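MamA (Candidatus Magnetobacterium bavaricum, PDB 3VTX) is a tetratricopeptide-repeat (TPR) protein of a magnetotactic bacterium, with an all-helical repeat fold of the kind that generally serves as a scaffold for protein-protein interactions. Local coordinates at residues K14-G19 / Y49-L54. Sequence-based numbering, arbitrary orientation. Where two conformers were deposited one is given.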
ATOM      1  N   LYS A  14      12.512   4.201 -19.289  1.00 36.78           N
ATOM      2  CA  LYS A  14      11.809   4.771 -20.442  1.00 39.18           C
ATOM      3  C   LYS A  14      10.787   3.735 -20.987  1.00 36.84           C
ATOM      4  O   LYS A  14       9.712   4.074 -21.421  1.00 36.09           O
ATOM      5  CB  LYS A  14      12.799   5.089 -21.558  1.00 40.67           C
ATOM      6  CG  LYS A  14      13.447   6.470 -21.508  1.00 48.86           C
ATOM      7  CD  LYS A  14      14.769   6.486 -22.275  1.00 54.75           C
ATOM      8  CE  LYS A  14      14.614   6.161 -23.771  1.00 58.74           C
ATOM      9  NZ  LYS A  14      15.757   6.822 -24.550  1.00 60.48           N
ATOM     10  N   LYS A  15      11.181   2.473 -20.979  1.00 36.24           N
ATOM     11  CA  LYS A  15      10.205   1.412 -21.340  1.00 35.06           C
ATOM     12  C   LYS A  15       9.053   1.311 -20.378  1.00 34.33           C
ATOM     13  O   LYS A  15       7.916   1.194 -20.798  1.00 33.63           O
ATOM     14  CB  LYS A  15      10.943   0.096 -21.540  1.00 34.89           C
ATOM     15  CG  LYS A  15      11.688   0.037 -22.867  1.00 35.72           C
ATOM     16  CD  LYS A  15      12.353  -1.299 -23.176  1.00 36.62           C
ATOM     17  CE  LYS A  15      13.203  -1.291 -24.463  1.00 35.34           C
ATOM     18  NZ  LYS A  15      13.649  -2.684 -24.864  1.00 34.14           N
ATOM     19  N   ARG A  16       9.313   1.393 -19.075  1.00 33.45           N
ATOM     20  CA  ARG A  16       8.281   1.364 -18.126  1.00 35.76           C
ATOM     21  C   ARG A  16       7.277   2.558 -18.375  1.00 36.88           C
ATOM     22  O   ARG A  16       6.047   2.394 -18.413  1.00 34.58           O
ATOM     23  CB  ARG A  16       8.889   1.433 -16.726  1.00 36.38           C
ATOM     24  CG  ARG A  16       7.854   1.245 -15.630  1.00 38.14           C
ATOM     25  CD  ARG A  16       8.507   1.347 -14.283  1.00 36.53           C
ATOM     26  NE  ARG A  16       7.479   1.347 -13.288  1.00 39.96           N
ATOM     27  CZ  ARG A  16       7.587   1.879 -12.095  1.00 40.07           C
ATOM     28  NH1 ARG A  16       6.546   1.844 -11.310  1.00 41.55           N
ATOM     29  NH2 ARG A  16       8.698   2.508 -11.720  1.00 43.14           N
ATOM     30  N   THR A  17       7.838   3.731 -18.619  1.00 39.64           N
ATOM     31  CA  THR A  17       6.971   4.928 -18.806  1.00 41.61           C
ATOM     32  C   THR A  17       5.997   4.736 -19.990  1.00 42.43           C
ATOM     33  O   THR A  17       4.783   5.012 -19.894  1.00 44.30           O
ATOM     34  CB  THR A  17       7.867   6.157 -18.947  1.00 43.01           C
ATOM     35  OG1 THR A  17       8.479   6.379 -17.669  1.00 41.56           O
ATOM     36  CG2 THR A  17       7.072   7.388 -19.379  1.00 42.75           C
ATOM     37  N   LYS A  18       6.529   4.116 -21.027  1.00 41.84           N
ATOM     38  CA  LYS A  18       5.847   3.740 -22.263  1.00 42.54           C
ATOM     39  C   LYS A  18       4.874   2.541 -22.142  1.00 41.67           C
ATOM     40  O   LYS A  18       4.070   2.290 -23.045  1.00 42.58           O
ATOM     41  CB  LYS A  18       6.995   3.466 -23.255  1.00 44.07           C
ATOM     42  CG  LYS A  18       6.705   3.199 -24.703  1.00 49.27           C
ATOM     43  CD  LYS A  18       7.995   3.412 -25.506  1.00 50.59           C
ATOM     44  CE  LYS A  18       7.809   3.069 -26.974  0.50 51.58           C
ATOM     45  NZ  LYS A  18       8.823   3.759 -27.831  0.50 52.61           N
ATOM     46  N   GLY A  19       4.902   1.803 -21.026  1.00 38.23           N
ATOM     47  CA  GLY A  19       3.893   0.770 -20.768  1.00 37.07           C
ATOM     48  C   GLY A  19       4.426  -0.587 -21.279  1.00 35.08           C
ATOM     49  O   GLY A  19       3.703  -1.578 -21.277  1.00 36.12           O
ATOM     50  N   TYR A  49       6.751  -5.004 -11.411  1.00 20.76           N
ATOM     51  CA  TYR A  49       5.931  -6.155 -11.241  1.00 21.46           C
ATOM     52  C   TYR A  49       4.627  -5.778 -10.531  1.00 20.60           C
ATOM     53  O   TYR A  49       3.593  -6.348 -10.796  1.00 21.35           O
ATOM     54  CB  TYR A  49       6.708  -7.281 -10.518  1.00 20.06           C
ATOM     55  CG  TYR A  49       7.583  -8.139 -11.419  1.00 19.43           C
ATOM     56  CD1 TYR A  49       7.016  -8.883 -12.473  1.00 19.03           C
ATOM     57  CD2 TYR A  49       8.949  -8.257 -11.185  1.00 20.46           C
ATOM     58  CE1 TYR A  49       7.751  -9.760 -13.220  1.00 19.91           C
ATOM     59  CE2 TYR A  49       9.735  -9.089 -11.996  1.00 22.54           C
ATOM     60  CZ  TYR A  49       9.126  -9.816 -13.018  1.00 23.73           C
ATOM     61  OH  TYR A  49       9.905 -10.657 -13.759  1.00 24.18           O
ATOM     62  N   MET A  50       4.643  -4.823  -9.603  1.00 20.87           N
ATOM     63  CA  MET A  50       3.385  -4.409  -8.944  1.00 23.25           C
ATOM     64  C   MET A  50       2.470  -3.741  -9.964  1.00 24.46           C
ATOM     65  O   MET A  50       1.269  -3.985  -9.909  1.00 23.97           O
ATOM     66  CB  MET A  50       3.649  -3.469  -7.768  1.00 22.12           C
ATOM     67  CG  MET A  50       4.394  -4.105  -6.610  1.00 23.51           C
ATOM     68  SD  MET A  50       3.599  -5.505  -5.838  1.00 23.86           S
ATOM     69  CE  MET A  50       2.251  -4.625  -4.889  1.00 21.49           C
ATOM     70  N   ASP A  51       3.036  -2.980 -10.888  1.00 23.80           N
ATOM     71  CA  ASP A  51       2.285  -2.276 -11.943  1.00 27.04           C
ATOM     72  C   ASP A  51       1.456  -3.247 -12.786  1.00 28.59           C
ATOM     73  O   ASP A  51       0.331  -2.944 -13.222  1.00 30.43           O
ATOM     74  CB  ASP A  51       3.206  -1.469 -12.863  1.00 27.80           C
ATOM     75  CG  ASP A  51       3.702  -0.135 -12.276  1.00 34.59           C
ATOM     76  OD1 ASP A  51       3.137   0.377 -11.290  1.00 39.28           O
ATOM     77  OD2 ASP A  51       4.696   0.348 -12.883  1.00 39.44           O
ATOM     78  N   ILE A  52       2.001  -4.432 -13.020  1.00 25.97           N
ATOM     79  CA  ILE A  52       1.269  -5.407 -13.797  0.50 25.82           C
ATOM     80  C   ILE A  52       0.563  -6.501 -13.022  1.00 25.27           C
ATOM     81  O   ILE A  52       0.019  -7.446 -13.602  1.00 26.75           O
ATOM     82  CB  ILE A  52       2.137  -5.936 -14.868  0.50 25.72           C
ATOM     83  CG1 ILE A  52       3.379  -6.534 -14.248  0.50 22.96           C
ATOM     84  CG2 ILE A  52       2.492  -4.751 -15.791  0.50 25.74           C
ATOM     85  CD1 ILE A  52       4.260  -7.077 -15.156  0.50 20.29           C
ATOM     86  N   GLY A  53       0.459  -6.324 -11.723  1.00 23.59           N
ATOM     87  CA  GLY A  53      -0.325  -7.124 -10.866  1.00 23.27           C
ATOM     88  C   GLY A  53       0.299  -8.466 -10.532  1.00 23.18           C
ATOM     89  O   GLY A  53      -0.373  -9.418 -10.362  1.00 22.60           O
ATOM     90  N   LEU A  54       1.613  -8.498 -10.423  1.00 19.42           N
ATOM     91  CA  LEU A  54       2.360  -9.689  -9.958  1.00 18.01           C
ATOM     92  C   LEU A  54       3.154  -9.453  -8.695  1.00 18.71           C
ATOM     93  O   LEU A  54       4.390  -9.443  -8.662  1.00 19.91           O
ATOM     94  CB  LEU A  54       3.264 -10.122 -11.100  1.00 18.73           C
ATOM     95  CG  LEU A  54       2.620 -10.623 -12.366  1.00 23.64           C
ATOM     96  CD1 LEU A  54       3.779 -11.039 -13.395  1.00 27.40           C
ATOM     97  CD2 LEU A  54       1.733 -11.832 -12.093  1.00 22.90           C
TER
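R16, near the end of helix 5-18, reaches across to D51, in the last turn of helix 39-51, and the salt bridge between them is the whole of this contact. The guanidinium presents its NE side: NE of R16 lies 3.0 Å and NH1 of R16 2.9 Å from OD2 of D51, so two nitrogens grip one and the same oxygen. OD2 sits in the guanidinium plane, but the two flat groups are turned 30° against each other. NE meets OD2 nearly along its C-O bond direction, whereas NH1 comes from the syn side and stands out of the carboxylate plane. Both bonds are bent, with the N-H to OD2 angle 147° from NE. The second oxygen takes no such bond from R16, since OD1 of D51 stays 3.7 Å from NH1 of R16.

Length makes the bridge possible. The backbones are well apart, 9.4 Å between the CA atoms of R16 and D51, and R16 bridges the gap by its end rather than its root: with CG anti to its own N (chi1 -173°) and the chain extended to NE, the guanidinium is carried to D51, whose side chain crosses it at about a right angle. D51 needs only its short side chain, which leaves the backbone toward helix 5-18.

Close packing is confined to this charged pair; just 79 Å² is buried, and D51 remains exposed, so solvent probably weakens the attraction. Beyond the pair no side chains meet across the two segments, and each helix end is closed by a Schellman motif with a glycine of positive phi, G19 and G53. Helix 21-34 contributes A24 beside R16 and F21 beside D51, while R16 also touches K47 and T48 of helix 39-51. The bridge thus ties the first helix of the TPR array to the third, alongside the helix 21-34 that connects them in sequence.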